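Local coordinates for protein carboxyvinyl-carboxyphosphonate phosphorylmutase (Bacillus anthracis, PDB 4IQD) that belongs to the phosphoenolpyruvate phosphomutase family of TIM-barrel proteins and holds pyruvic acid in a pocket at the barrel, at residues A58-S63 with G70-T75; V94-G99 with V111-A116. All blocks are in the same frame, centred on the assembly; numbering follows the deposited sequence.

Contact 1: A58-S63 with G70-T75; sequences AAYTAS and GIVTST
V72 reaches from the loop ahead of helix 74-88 to the short helix 57-63 and meets two neighbouring side chains there, Y60 and T61. Its CG1 methyl does most of the touching: it lies 3.7 Å from CG2 of T61 and 4.1 Å from CE2 of the Y60 ring. The second branch of the valine takes a smaller share, V72 CG2 standing 4.1 Å from T61 CG2. V72 and T61 cross nearly at right angles, so that one threonine methyl faces both valine methyls. Against Y60 the valine instead runs alongside in the reverse sense, and its CG1 comes to the ring at an oblique angle. The tyrosine ring is swung away from its own backbone N (chi1 177°), a turn that brings CE2 near the valine, and the side chain also touches E76 and R80 of helix 74-88.

T61 divides its two branches by chemistry. With chi1 at 53°, OG1 is tucked back over the helix, where the backbone oxygens of G57 and A58 lie within its reach, and CG2 is left to face V72. Two residues on, S63 OG binds A59 O at 2.7 Å, approaching from the opposite face of the carbonyl to S63 N, so this oxygen takes two donors. Beyond V72, T73 occupies the N-cap position of helix 74-88.

A58, on the same short helix, belongs to the pyruvic acid pocket, and the Y60 side chain is about 5 Å from a bound pyruvic acid. No hydrogen bond joins the two segments: with the hydroxyls of T61 and S63 turned to carbonyls of their own helix, the loop meets it here by van der Waals contact among methyl and ring carbons, a contact that depends on shape and on keeping water away, and not on bond direction.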
ATOM      1  N   ALA A  58      -8.408  -0.627  10.177  1.00 25.67           N
ATOM      2  CA  ALA A  58      -7.454  -1.643  10.594  1.00 25.36           C
ATOM      3  C   ALA A  58      -6.412  -1.893   9.514  1.00 29.34           C
ATOM      4  O   ALA A  58      -5.213  -1.756   9.753  1.00 32.12           O
ATOM      5  CB  ALA A  58      -8.178  -2.932  10.937  1.00 26.77           C
ATOM      6  N   ALA A  59      -6.880  -2.254   8.325  1.00 26.65           N
ATOM      7  CA  ALA A  59      -5.986  -2.563   7.218  1.00 25.62           C
ATOM      8  C   ALA A  59      -5.197  -1.339   6.777  1.00 23.90           C
ATOM      9  O   ALA A  59      -4.011  -1.437   6.456  1.00 21.26           O
ATOM     10  CB  ALA A  59      -6.765  -3.137   6.055  1.00 27.11           C
ATOM     11  N   TYR A  60      -5.861  -0.187   6.760  1.00 23.12           N
ATOM     12  CA  TYR A  60      -5.208   1.042   6.340  1.00 23.41           C
ATOM     13  C   TYR A  60      -4.026   1.349   7.234  1.00 22.69           C
ATOM     14  O   TYR A  60      -2.899   1.472   6.766  1.00 27.57           O
ATOM     15  CB  TYR A  60      -6.170   2.226   6.362  1.00 23.98           C
ATOM     16  CG  TYR A  60      -5.485   3.521   5.995  1.00 26.07           C
ATOM     17  CD1 TYR A  60      -4.876   3.671   4.757  1.00 30.93           C
ATOM     18  CD2 TYR A  60      -5.432   4.586   6.885  1.00 26.05           C
ATOM     19  CE1 TYR A  60      -4.240   4.845   4.410  1.00 33.02           C
ATOM     20  CE2 TYR A  60      -4.800   5.768   6.546  1.00 28.07           C
ATOM     21  CZ  TYR A  60      -4.205   5.892   5.303  1.00 32.63           C
ATOM     22  OH  TYR A  60      -3.567   7.062   4.949  1.00 31.61           O
ATOM     23  N   THR A  61      -4.295   1.464   8.525  1.00 22.98           N
ATOM     24  CA  THR A  61      -3.261   1.795   9.489  1.00 23.98           C
ATOM     25  C   THR A  61      -2.142   0.769   9.441  1.00 22.53           C
ATOM     26  O   THR A  61      -0.970   1.129   9.378  1.00 24.83           O
ATOM     27  CB  THR A  61      -3.834   1.869  10.908  1.00 26.60           C
ATOM     28  OG1 THR A  61      -4.552   0.662  11.193  1.00 30.28           O
ATOM     29  CG2 THR A  61      -4.780   3.051  11.027  1.00 18.29           C
ATOM     30  N   ALA A  62      -2.513  -0.506   9.446  1.00 20.86           N
ATOM     31  CA  ALA A  62      -1.532  -1.580   9.387  1.00 20.09           C
ATOM     32  C   ALA A  62      -0.635  -1.448   8.160  1.00 20.36           C
ATOM     33  O   ALA A  62       0.559  -1.718   8.240  1.00 22.93           O
ATOM     34  CB  ALA A  62      -2.217  -2.932   9.407  1.00 18.46           C
ATOM     35  N   SER A  63      -1.210  -1.017   7.038  1.00 22.14           N
ATOM     36  CA  SER A  63      -0.435  -0.753   5.825  1.00 28.32           C
ATOM     37  C   SER A  63       0.642   0.288   6.091  1.00 24.98           C
ATOM     38  O   SER A  63       1.795   0.119   5.701  1.00 26.93           O
ATOM     39  CB  SER A  63      -1.334  -0.261   4.687  1.00 36.02           C
ATOM     40  OG  SER A  63      -2.347  -1.197   4.381  1.00 42.63           O
ATOM     41  N   GLY A  70      -6.724   5.067  16.234  1.00 34.60           N
ATOM     42  CA  GLY A  70      -7.266   6.374  15.910  1.00 33.09           C
ATOM     43  C   GLY A  70      -6.242   7.493  15.925  1.00 32.45           C
ATOM     44  O   GLY A  70      -6.466   8.539  16.532  1.00 31.27           O
ATOM     45  N   ILE A  71      -5.117   7.276  15.251  1.00 35.22           N
ATOM     46  CA  ILE A  71      -4.069   8.288  15.176  1.00 33.24           C
ATOM     47  C   ILE A  71      -3.860   8.767  13.748  1.00 29.91           C
ATOM     48  O   ILE A  71      -3.030   9.636  13.489  1.00 28.30           O
ATOM     49  CB  ILE A  71      -2.744   7.773  15.755  1.00 34.84           C
ATOM     50  CG1 ILE A  71      -2.286   6.524  14.998  1.00 32.94           C
ATOM     51  CG2 ILE A  71      -2.898   7.491  17.242  1.00 35.79           C
ATOM     52  CD1 ILE A  71      -1.172   5.764  15.679  1.00 33.56           C
ATOM     53  N   VAL A  72      -4.616   8.192  12.822  1.00 27.62           N
ATOM     54  CA  VAL A  72      -4.619   8.683  11.456  1.00 24.20           C
ATOM     55  C   VAL A  72      -5.651   9.787  11.346  1.00 25.13           C
ATOM     56  O   VAL A  72      -6.549   9.889  12.182  1.00 26.02           O
ATOM     57  CB  VAL A  72      -4.938   7.573  10.442  1.00 25.32           C
ATOM     58  CG1 VAL A  72      -3.811   6.555  10.404  1.00 25.73           C
ATOM     59  CG2 VAL A  72      -6.263   6.916  10.777  1.00 20.71           C
ATOM     60  N   THR A  73      -5.513  10.619  10.320  1.00 26.02           N
ATOM     61  CA  THR A  73      -6.401  11.759  10.138  1.00 25.69           C
ATOM     62  C   THR A  73      -7.402  11.497   9.025  1.00 22.92           C
ATOM     63  O   THR A  73      -7.203  10.614   8.195  1.00 18.99           O
ATOM     64  CB  THR A  73      -5.614  13.027   9.799  1.00 26.63           C
ATOM     65  OG1 THR A  73      -5.074  12.912   8.480  1.00 27.76           O
ATOM     66  CG2 THR A  73      -4.485  13.234  10.792  1.00 27.34           C
ATOM     67  N   SER A  74      -8.480  12.273   9.018  1.00 25.73           N
ATOM     68  CA  SER A  74      -9.521  12.130   8.013  1.00 27.45           C
ATOM     69  C   SER A  74      -8.955  12.386   6.627  1.00 25.56           C
ATOM     70  O   SER A  74      -9.383  11.773   5.654  1.00 27.14           O
ATOM     71  CB  SER A  74     -10.667  13.105   8.282  1.00 30.08           C
ATOM     72  OG  SER A  74     -10.298  14.427   7.928  1.00 33.77           O
ATOM     73  N   THR A  75      -7.984  13.292   6.553  1.00 27.58           N
ATOM     74  CA  THR A  75      -7.338  13.646   5.292  1.00 27.71           C
ATOM     75  C   THR A  75      -6.618  12.448   4.676  1.00 31.39           C
ATOM     76  O   THR A  75      -6.697  12.216   3.469  1.00 26.13           O
ATOM     77  CB  THR A  75      -6.325  14.792   5.485  1.00 28.60           C
ATOM     78  OG1 THR A  75      -6.990  15.935   6.033  1.00 27.53           O
ATOM     79  CG2 THR A  75      -5.685  15.176   4.155  1.00 31.38           C
TER

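Contact 2: V94-G99 with V111-A116; sequences VDIDTG and VEMVEA
Selenomethionine M113 projects from helix 103-115 onto the end of strand 92-95 and fills the close part of this contact alone on its side. Its chain bends at chi2 (-59°), which spreads the tip over two partners: SE lies 4.2 Å from CG1 of V94, and CE lies 4.0 Å from CG2 of I96. V94 is crossed at roughly a right angle, whereas I96 and M113 pass alongside in opposing directions. All three side chains are buried, and V121 of strand 120-124 touches both I96 and M113.

This is the inner face of a beta-alpha-beta crossover in the TIM barrel, where helix 103-115 links parallel strands 92-95 and 120-124 and packs on them.

The looser side is that of E112 and E115: E115 is exposed, and the partly exposed E112 forms a salt bridge with R108. D95, between V94 and I96, is buried too but points elsewhere: it lines the pyruvic acid pocket, and its OD1 accepts D97 N at 3.0 Å in an Asx turn, the donor standing 51° out of the carboxylate plane. A type II' turn from I96 to G99 then carries the chain onward.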
ATOM      1  N   VAL A  94     -16.281   3.329   3.322  1.00 20.13           N
ATOM      2  CA  VAL A  94     -15.122   3.702   4.108  1.00 18.26           C
ATOM      3  C   VAL A  94     -15.432   3.749   5.594  1.00 19.83           C
ATOM      4  O   VAL A  94     -16.340   4.450   6.030  1.00 22.86           O
ATOM      5  CB  VAL A  94     -14.578   5.064   3.670  1.00 19.41           C
ATOM      6  CG1 VAL A  94     -13.459   5.508   4.592  1.00 18.98           C
ATOM      7  CG2 VAL A  94     -14.107   4.996   2.230  1.00 20.89           C
ATOM      8  N   ASP A  95     -14.666   2.987   6.363  1.00 18.85           N
ATOM      9  CA  ASP A  95     -14.732   3.038   7.812  1.00 17.14           C
ATOM     10  C   ASP A  95     -14.156   4.364   8.286  1.00 18.73           C
ATOM     11  O   ASP A  95     -12.945   4.579   8.227  1.00 18.86           O
ATOM     12  CB  ASP A  95     -13.939   1.873   8.406  1.00 19.02           C
ATOM     13  CG  ASP A  95     -13.869   1.918   9.924  1.00 28.99           C
ATOM     14  OD1 ASP A  95     -14.688   2.625  10.550  1.00 34.17           O
ATOM     15  OD2 ASP A  95     -12.997   1.229  10.497  1.00 31.72           O
ATOM     16  N   ILE A  96     -15.019   5.254   8.761  1.00 17.41           N
ATOM     17  CA  ILE A  96     -14.557   6.542   9.261  1.00 20.60           C
ATOM     18  C   ILE A  96     -14.527   6.616  10.788  1.00 24.40           C
ATOM     19  O   ILE A  96     -14.549   7.704  11.359  1.00 24.22           O
ATOM     20  CB  ILE A  96     -15.391   7.710   8.695  1.00 21.70           C
ATOM     21  CG1 ILE A  96     -16.834   7.644   9.194  1.00 22.98           C
ATOM     22  CG2 ILE A  96     -15.347   7.698   7.173  1.00 22.12           C
ATOM     23  CD1 ILE A  96     -17.591   8.940   9.023  1.00 23.14           C
ATOM     24  N   ASP A  97     -14.451   5.458  11.438  1.00 25.39           N
ATOM     25  CA  ASP A  97     -14.456   5.383  12.900  1.00 25.52           C
ATOM     26  C   ASP A  97     -15.634   6.145  13.502  1.00 24.34           C
ATOM     27  O   ASP A  97     -16.789   5.784  13.290  1.00 27.84           O
ATOM     28  CB  ASP A  97     -13.135   5.895  13.485  1.00 32.94           C
ATOM     29  CG  ASP A  97     -11.946   5.042  13.085  1.00 40.80           C
ATOM     30  OD1 ASP A  97     -12.139   3.841  12.808  1.00 42.81           O
ATOM     31  OD2 ASP A  97     -10.814   5.573  13.053  1.00 45.35           O
ATOM     32  N   THR A  98     -15.339   7.211  14.240  1.00 20.88           N
ATOM     33  CA  THR A  98     -16.381   8.013  14.868  1.00 20.84           C
ATOM     34  C   THR A  98     -16.517   9.400  14.235  1.00 23.59           C
ATOM     35  O   THR A  98     -17.217  10.263  14.761  1.00 23.66           O
ATOM     36  CB  THR A  98     -16.133   8.168  16.377  1.00 25.81           C
ATOM     37  OG1 THR A  98     -15.007   9.026  16.591  1.00 28.18           O
ATOM     38  CG2 THR A  98     -15.857   6.814  17.011  1.00 24.62           C
ATOM     39  N   GLY A  99     -15.844   9.609  13.107  1.00 21.75           N
ATOM     40  CA  GLY A  99     -15.927  10.873  12.399  1.00 22.44           C
ATOM     41  C   GLY A  99     -14.749  11.784  12.671  1.00 23.80           C
ATOM     42  O   GLY A  99     -14.736  12.938  12.244  1.00 24.69           O
ATOM     43  N   VAL A 111     -17.661  15.734   3.864  1.00 29.17           N
ATOM     44  CA  VAL A 111     -17.379  16.469   2.637  1.00 26.85           C
ATOM     45  C   VAL A 111     -16.187  15.865   1.915  1.00 23.45           C
ATOM     46  O   VAL A 111     -16.216  15.681   0.701  1.00 29.16           O
ATOM     47  CB  VAL A 111     -17.071  17.944   2.916  1.00 31.53           C
ATOM     48  CG1 VAL A 111     -16.861  18.691   1.611  1.00 36.08           C
ATOM     49  CG2 VAL A 111     -18.190  18.575   3.711  1.00 32.32           C
ATOM     50  N   GLU A 112     -15.140  15.561   2.674  1.00 23.22           N
ATOM     51  CA  GLU A 112     -13.918  15.000   2.111  1.00 25.54           C
ATOM     52  C   GLU A 112     -14.174  13.667   1.427  1.00 26.64           C
ATOM     53  O   GLU A 112     -13.559  13.356   0.411  1.00 34.02           O
ATOM     54  CB  GLU A 112     -12.856  14.826   3.196  1.00 29.42           C
ATOM     55  CG  GLU A 112     -12.307  16.125   3.752  1.00 34.53           C
ATOM     56  CD  GLU A 112     -11.324  15.893   4.881  1.00 37.94           C
ATOM     57  OE1 GLU A 112     -11.473  14.879   5.593  1.00 36.85           O
ATOM     58  OE2 GLU A 112     -10.402  16.718   5.050  1.00 41.04           O
HETATM   59  N   MSE A 113     -15.084  12.876   1.985  1.00 25.97           N
HETATM   60  CA  MSE A 113     -15.418  11.585   1.397  1.00 23.72           C
HETATM   61  C   MSE A 113     -16.230  11.751   0.112  1.00 22.93           C
HETATM   62  O   MSE A 113     -16.048  11.007  -0.846  1.00 22.93           O
HETATM   63  CB  MSE A 113     -16.164  10.706   2.405  1.00 20.21           C
HETATM   64  CG  MSE A 113     -15.352  10.379   3.657  1.00 23.78           C
HETATM   65 SE   MSE A 113     -13.668   9.447   3.299  0.70 31.35          SE
HETATM   66  CE  MSE A 113     -12.751   9.814   4.975  1.00 18.32           C
ATOM     67  N   VAL A 114     -17.122  12.734   0.093  1.00 24.01           N
ATOM     68  CA  VAL A 114     -17.898  13.025  -1.106  1.00 24.71           C
ATOM     69  C   VAL A 114     -16.966  13.530  -2.194  1.00 30.63           C
ATOM     70  O   VAL A 114     -17.103  13.173  -3.366  1.00 34.72           O
ATOM     71  CB  VAL A 114     -19.002  14.062  -0.828  1.00 24.22           C
ATOM     72  CG1 VAL A 114     -19.563  14.616  -2.127  1.00 23.72           C
ATOM     73  CG2 VAL A 114     -20.109  13.442   0.015  1.00 24.40           C
ATOM     74  N   GLU A 115     -16.002  14.351  -1.795  1.00 30.57           N
ATOM     75  CA  GLU A 115     -14.983  14.833  -2.714  1.00 31.32           C
ATOM     76  C   GLU A 115     -14.185  13.677  -3.305  1.00 30.95           C
ATOM     77  O   GLU A 115     -13.840  13.691  -4.484  1.00 35.25           O
ATOM     78  CB  GLU A 115     -14.049  15.816  -2.015  1.00 33.21           C
ATOM     79  CG  GLU A 115     -14.699  17.146  -1.693  1.00 34.82           C
ATOM     80  CD  GLU A 115     -13.705  18.162  -1.182  1.00 34.77           C
ATOM     81  OE1 GLU A 115     -12.658  17.747  -0.648  1.00 33.58           O
ATOM     82  OE2 GLU A 115     -13.966  19.374  -1.322  1.00 36.38           O
ATOM     83  N   ALA A 116     -13.914  12.666  -2.486  1.00 26.64           N
ATOM     84  CA  ALA A 116     -13.178  11.492  -2.945  1.00 26.04           C
ATOM     85  C   ALA A 116     -14.070  10.547  -3.745  1.00 27.15           C
ATOM     86  O   ALA A 116     -13.618   9.497  -4.199  1.00 30.99           O
ATOM     87  CB  ALA A 116     -12.553  10.762  -1.766  1.00 19.71           C
TER

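Overall arrangement
From the N terminus, the chain passes strand 53-55 and enters helix 57-63, whose contact with 70-75 closes a short loop of six residues, neither helix nor strand. Helix 74-88 then leads to strand 92-95, where contact 2 opens; it closes eleven residues later, after most of helix 103-115. The two contacts are therefore in series and neither encloses the other. Their centres are 12 Å apart, yet they meet where the starting turn of helix 74-88 lies against helix 103-115: S74 OG and E112 OE1, 2.7 Å apart, probably form a hydrogen bond. Contact 1 ties helix 57-63 to the loop before helix 74-88, contact 2 helix 103-115 to strand 92-95; A58 and D95 line one pyruvic acid pocket.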